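Local coordinates for methyltransferase FkbM (Methylobacillus flagellatus KT, PDB 2PY6), which probably transfers methyl groups as an FkbM-type methyltransferase, though its substrate is not established, at residues A[252-265]-A[280-292]. Numbering follows the deposited sequence.
Sequences FERVWMIEPDRINL and FASRITVHGCGAG. With EDO (1,2-ethanediol), chain D.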
loop_
_atom_site.group_PDB
_atom_site.type_symbol
_atom_site.label_atom_id
_atom_site.label_comp_id
_atom_site.label_asym_id
_atom_site.label_seq_id
_atom_site.Cartn_x
_atom_site.Cartn_y
_atom_site.Cartn_z
ATOM N N PHE A 252 12.513 -32.152 -13.870
ATOM C CA PHE A 252 12.968 -31.984 -15.261
ATOM C C PHE A 252 14.409 -32.469 -15.396
ATOM O O PHE A 252 15.068 -32.726 -14.407
ATOM C CB PHE A 252 12.799 -30.533 -15.750
ATOM C CG PHE A 252 13.447 -29.519 -14.866
ATOM C CD1 PHE A 252 14.777 -29.158 -15.070
ATOM C CD2 PHE A 252 12.738 -28.941 -13.820
ATOM C CE1 PHE A 252 15.393 -28.240 -14.253
ATOM C CE2 PHE A 252 13.343 -28.018 -12.994
ATOM C CZ PHE A 252 14.678 -27.673 -13.210
ATOM N N GLU A 253 14.884 -32.600 -16.629
ATOM C CA GLU A 253 16.244 -33.033 -16.881
ATOM C C GLU A 253 17.235 -31.893 -17.045
ATOM O O GLU A 253 18.357 -31.975 -16.566
ATOM C CB GLU A 253 16.310 -33.947 -18.116
ATOM C CG GLU A 253 15.881 -35.393 -17.835
ATOM C CD GLU A 253 16.758 -36.054 -16.782
ATOM O OE1 GLU A 253 18.004 -35.978 -16.904
ATOM O OE2 GLU A 253 16.193 -36.641 -15.836
ATOM N N ARG A 254 16.844 -30.839 -17.738
ATOM C CA ARG A 254 17.789 -29.781 -18.012
ATOM C C ARG A 254 17.110 -28.485 -18.366
ATOM O O ARG A 254 16.040 -28.483 -18.973
ATOM C CB ARG A 254 18.642 -30.221 -19.197
ATOM C CG ARG A 254 19.965 -29.527 -19.422
ATOM C CD ARG A 254 20.996 -29.711 -18.334
ATOM N NE ARG A 254 22.272 -29.127 -18.766
ATOM C CZ ARG A 254 22.545 -27.824 -18.836
ATOM N NH1 ARG A 254 21.654 -26.894 -18.459
ATOM N NH2 ARG A 254 23.728 -27.437 -19.270
ATOM N N VAL A 255 17.715 -27.372 -17.952
ATOM C CA VAL A 255 17.268 -26.067 -18.412
ATOM C C VAL A 255 18.467 -25.228 -18.827
ATOM O O VAL A 255 19.368 -25.022 -18.047
ATOM C CB VAL A 255 16.407 -25.316 -17.372
ATOM C CG1 VAL A 255 16.063 -23.925 -17.886
ATOM C CG2 VAL A 255 15.127 -26.111 -17.068
ATOM N N TRP A 256 18.460 -24.759 -20.071
ATOM C CA TRP A 256 19.458 -23.809 -20.556
ATOM C C TRP A 256 18.783 -22.458 -20.671
ATOM O O TRP A 256 17.937 -22.250 -21.534
ATOM C CB TRP A 256 19.953 -24.173 -21.928
ATOM C CG TRP A 256 20.588 -25.493 -22.066
ATOM C CD1 TRP A 256 21.912 -25.794 -21.866
ATOM C CD2 TRP A 256 19.958 -26.696 -22.512
ATOM N NE1 TRP A 256 22.131 -27.107 -22.149
ATOM C CE2 TRP A 256 20.958 -27.687 -22.567
ATOM C CE3 TRP A 256 18.644 -27.023 -22.902
ATOM C CZ2 TRP A 256 20.694 -29.001 -22.974
ATOM C CZ3 TRP A 256 18.387 -28.308 -23.306
ATOM C CH2 TRP A 256 19.398 -29.300 -23.312
HETATM N N MSE A 257 19.135 -21.545 -19.777
HETATM C CA MSE A 257 18.590 -20.207 -19.781
HETATM C C MSE A 257 19.518 -19.243 -20.545
HETATM O O MSE A 257 20.684 -19.089 -20.171
HETATM C CB MSE A 257 18.395 -19.716 -18.340
HETATM C CG MSE A 257 17.460 -20.557 -17.498
HETATM SE SE MSE A 257 17.091 -19.784 -15.764
HETATM C CE MSE A 257 15.972 -18.813 -16.011
ATOM N N ILE A 258 18.972 -18.578 -21.572
ATOM C CA ILE A 258 19.719 -17.655 -22.453
ATOM C C ILE A 258 19.179 -16.247 -22.305
ATOM O O ILE A 258 18.012 -16.000 -22.599
ATOM C CB ILE A 258 19.612 -18.084 -23.947
ATOM C CG1 ILE A 258 19.961 -19.587 -24.100
ATOM C CG2 ILE A 258 20.507 -17.215 -24.848
ATOM C CD1 ILE A 258 19.714 -20.095 -25.485
ATOM N N GLU A 259 20.025 -15.321 -21.836
ATOM C CA GLU A 259 19.608 -13.954 -21.644
ATOM C C GLU A 259 20.802 -12.991 -21.793
ATOM O O GLU A 259 21.764 -13.145 -21.057
ATOM C CB GLU A 259 19.015 -13.849 -20.227
ATOM C CG GLU A 259 18.742 -12.420 -19.768
ATOM C CD GLU A 259 17.733 -11.719 -20.635
ATOM O OE1 GLU A 259 16.677 -12.337 -21.001
ATOM O OE2 GLU A 259 17.959 -10.525 -20.919
ATOM N N PRO A 260 20.741 -11.992 -22.719
ATOM C CA PRO A 260 21.898 -11.090 -22.874
ATOM C C PRO A 260 21.979 -9.847 -21.975
ATOM O O PRO A 260 23.074 -9.329 -21.796
ATOM C CB PRO A 260 21.767 -10.628 -24.334
ATOM C CG PRO A 260 20.319 -10.570 -24.570
ATOM C CD PRO A 260 19.696 -11.668 -23.717
ATOM N N ASP A 261 20.858 -9.369 -21.427
ATOM C CA ASP A 261 20.847 -8.121 -20.651
ATOM C C ASP A 261 21.516 -8.313 -19.292
ATOM O O ASP A 261 21.150 -9.221 -18.551
ATOM C CB ASP A 261 19.420 -7.640 -20.487
ATOM C CG ASP A 261 19.327 -6.267 -19.832
ATOM O OD1 ASP A 261 19.538 -6.151 -18.612
ATOM O OD2 ASP A 261 18.960 -5.313 -20.543
ATOM N N ARG A 262 22.472 -7.432 -18.973
ATOM C CA ARG A 262 23.276 -7.525 -17.758
ATOM C C ARG A 262 22.464 -7.359 -16.471
ATOM O O ARG A 262 22.776 -8.006 -15.479
ATOM C CB ARG A 262 24.439 -6.513 -17.784
ATOM N N ILE A 263 21.421 -6.525 -16.489
ATOM C CA ILE A 263 20.594 -6.353 -15.287
ATOM C C ILE A 263 19.723 -7.595 -15.067
ATOM O O ILE A 263 19.499 -7.997 -13.951
ATOM C CB ILE A 263 19.748 -5.090 -15.374
ATOM C CG1 ILE A 263 20.656 -3.856 -15.395
ATOM C CG2 ILE A 263 18.774 -4.987 -14.171
ATOM C CD1 ILE A 263 19.917 -2.585 -15.727
ATOM N N ASN A 264 19.250 -8.203 -16.147
ATOM C CA ASN A 264 18.468 -9.436 -16.065
ATOM C C ASN A 264 19.330 -10.587 -15.565
ATOM O O ASN A 264 18.880 -11.392 -14.767
ATOM C CB ASN A 264 17.840 -9.765 -17.418
ATOM C CG ASN A 264 16.635 -8.924 -17.714
ATOM O OD1 ASN A 264 16.031 -8.357 -16.806
ATOM N ND2 ASN A 264 16.249 -8.861 -18.993
ATOM N N LEU A 265 20.573 -10.652 -16.026
ATOM C CA LEU A 265 21.513 -11.661 -15.562
ATOM C C LEU A 265 21.793 -11.518 -14.038
ATOM O O LEU A 265 21.985 -12.521 -13.362
ATOM C CB LEU A 265 22.780 -11.614 -16.375
ATOM C CG LEU A 265 22.730 -12.144 -17.806
ATOM C CD1 LEU A 265 23.987 -11.751 -18.548
ATOM C CD2 LEU A 265 22.605 -13.649 -17.796
ATOM N N PHE A 280 17.318 -30.247 -8.366
ATOM C CA PHE A 280 17.437 -29.844 -9.788
ATOM C C PHE A 280 18.310 -28.607 -10.070
ATOM O O PHE A 280 18.442 -28.204 -11.217
ATOM C CB PHE A 280 16.048 -29.631 -10.431
ATOM C CG PHE A 280 15.190 -28.551 -9.763
ATOM C CD1 PHE A 280 15.435 -27.195 -9.964
ATOM C CD2 PHE A 280 14.101 -28.900 -8.988
ATOM C CE1 PHE A 280 14.629 -26.226 -9.381
ATOM C CE2 PHE A 280 13.298 -27.927 -8.399
ATOM C CZ PHE A 280 13.557 -26.599 -8.606
ATOM N N ALA A 281 18.904 -28.016 -9.041
ATOM C CA ALA A 281 19.785 -26.843 -9.193
ATOM C C ALA A 281 20.938 -27.048 -10.178
ATOM O O ALA A 281 21.323 -26.121 -10.913
ATOM C CB ALA A 281 20.349 -26.461 -7.838
ATOM N N SER A 282 21.490 -28.260 -10.188
ATOM C CA SER A 282 22.646 -28.597 -11.022
ATOM C C SER A 282 22.282 -28.773 -12.479
ATOM O O SER A 282 23.158 -28.792 -13.327
ATOM C CB SER A 282 23.319 -29.881 -10.511
ATOM O OG SER A 282 22.414 -30.994 -10.473
ATOM N N ARG A 283 20.993 -28.887 -12.766
ATOM C CA ARG A 283 20.498 -29.090 -14.122
ATOM C C ARG A 283 20.210 -27.789 -14.863
ATOM O O ARG A 283 19.852 -27.822 -16.029
ATOM C CB ARG A 283 19.229 -29.934 -14.088
ATOM C CG ARG A 283 19.421 -31.290 -13.485
ATOM C CD ARG A 283 18.095 -31.909 -13.116
ATOM N NE ARG A 283 18.278 -33.169 -12.402
ATOM C CZ ARG A 283 17.324 -33.836 -11.751
ATOM N NH1 ARG A 283 16.068 -33.380 -11.674
ATOM N NH2 ARG A 283 17.640 -34.977 -11.147
ATOM N N ILE A 284 20.400 -26.656 -14.192
ATOM C CA ILE A 284 20.111 -25.366 -14.770
ATOM C C ILE A 284 21.388 -24.617 -15.023
ATOM O O ILE A 284 22.200 -24.500 -14.117
ATOM C CB ILE A 284 19.274 -24.454 -13.771
ATOM C CG1 ILE A 284 17.924 -25.080 -13.410
ATOM C CG2 ILE A 284 19.011 -23.113 -14.365
ATOM C CD1 ILE A 284 17.426 -24.664 -12.022
ATOM N N THR A 285 21.559 -24.094 -16.240
ATOM C CA THR A 285 22.679 -23.189 -16.540
ATOM C C THR A 285 22.181 -21.893 -17.170
ATOM O O THR A 285 21.154 -21.846 -17.863
ATOM C CB THR A 285 23.736 -23.792 -17.464
ATOM O OG1 THR A 285 23.093 -24.325 -18.617
ATOM C CG2 THR A 285 24.546 -24.875 -16.743
ATOM N N VAL A 286 22.934 -20.839 -16.931
ATOM C CA VAL A 286 22.642 -19.516 -17.466
ATOM C C VAL A 286 23.723 -19.140 -18.484
ATOM O O VAL A 286 24.911 -19.332 -18.241
ATOM C CB VAL A 286 22.580 -18.470 -16.353
ATOM C CG1 VAL A 286 22.278 -17.055 -16.960
ATOM C CG2 VAL A 286 21.534 -18.884 -15.283
ATOM N N HIS A 287 23.281 -18.637 -19.640
ATOM C CA HIS A 287 24.169 -18.278 -20.736
ATOM C C HIS A 287 23.915 -16.839 -21.054
ATOM O O HIS A 287 22.874 -16.535 -21.603
ATOM C CB HIS A 287 23.889 -19.190 -21.936
ATOM C CG HIS A 287 23.895 -20.642 -21.559
ATOM N ND1 HIS A 287 25.014 -21.427 -21.656
ATOM C CD2 HIS A 287 22.931 -21.429 -21.021
ATOM C CE1 HIS A 287 24.739 -22.638 -21.210
ATOM N NE2 HIS A 287 23.478 -22.670 -20.827
ATOM N N GLY A 288 24.862 -15.983 -20.663
ATOM C CA GLY A 288 24.804 -14.522 -20.833
ATOM C C GLY A 288 25.149 -14.070 -22.239
ATOM O O GLY A 288 26.167 -13.470 -22.481
ATOM N N CYS A 289 24.262 -14.382 -23.166
ATOM C CA CYS A 289 24.404 -14.048 -24.567
ATOM C C CYS A 289 23.006 -13.951 -25.114
ATOM O O CYS A 289 22.012 -14.332 -24.455
ATOM C CB CYS A 289 25.169 -15.149 -25.352
ATOM S SG CYS A 289 24.380 -16.778 -25.395
ATOM N N GLY A 290 22.952 -13.455 -26.338
ATOM C CA GLY A 290 21.738 -13.419 -27.105
ATOM C C GLY A 290 21.717 -14.602 -28.055
ATOM O O GLY A 290 22.756 -15.162 -28.399
ATOM N N ALA A 291 20.522 -15.020 -28.434
ATOM C CA ALA A 291 20.328 -16.115 -29.367
ATOM C C ALA A 291 20.214 -15.503 -30.771
ATOM O O ALA A 291 19.393 -14.612 -30.999
ATOM C CB ALA A 291 19.058 -16.895 -29.025
ATOM N N GLY A 292 21.004 -16.025 -31.711
ATOM C CA GLY A 292 21.000 -15.539 -33.094
ATOM C C GLY A 292 21.411 -16.646 -34.003
ATOM O O GLY A 292 21.421 -17.789 -33.566
HETATM C C1 EDO D . 27.250 -17.821 -23.267
HETATM O O1 EDO D . 28.145 -16.887 -23.872
HETATM C C2 EDO D . 28.118 -18.868 -22.569
HETATM O O2 EDO D . 27.347 -19.944 -22.025
#
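Thr285 OG1 is gripped by both terminal nitrogens of Arg254, NH1 at 2.9 Å and NH2 at 3.2 Å, with the hydroxyl lying in the guanidinium plane. A third partner is His287 NE2, 2.8 Å from Thr285 OG1; either group could donate that proton. Arg254 sets out away from strand 284-287, but the turn about CB-CG (chi2 64°) swings its guanidinium back, and NH1 also hydrogen-bonds Arg283 O from above its carbonyl plane. Val255 N reaches Arg283 O from the opposite face of that plane, at 2.9 Å.

From there the backbones run as a parallel ladder: Thr285 N to Val255 O, Met257 N to Thr285 O, His287 N to Met257 O and Glu259 N to His287 O. Strands 254-258 and 284-287 form a beta-alpha-beta unit with helix 262-274, at the margin of the Rossmann-like sheet, 284-287 outermost within the chain. Trp256 lies alongside His287, CD1 near NE2, and its NE1 hydrogen-bonds Asp333 OD1. His287 ND1 donates to O2 of an ethanediol, 2.8 Å away. On this same face, at the C-terminal end of strand 254-258, Ile258 CG2 packs against Cys289 SG at 3.9 Å.

Val255, Met257, Ile284 and Val286 line the opposite face, where Leu265 CD2 from the helix meets Val286 CG1 at 3.5 Å. Near the start of the strands, Phe252 sets CE2 over one face of the Phe280 ring, the planes inclined at 49°.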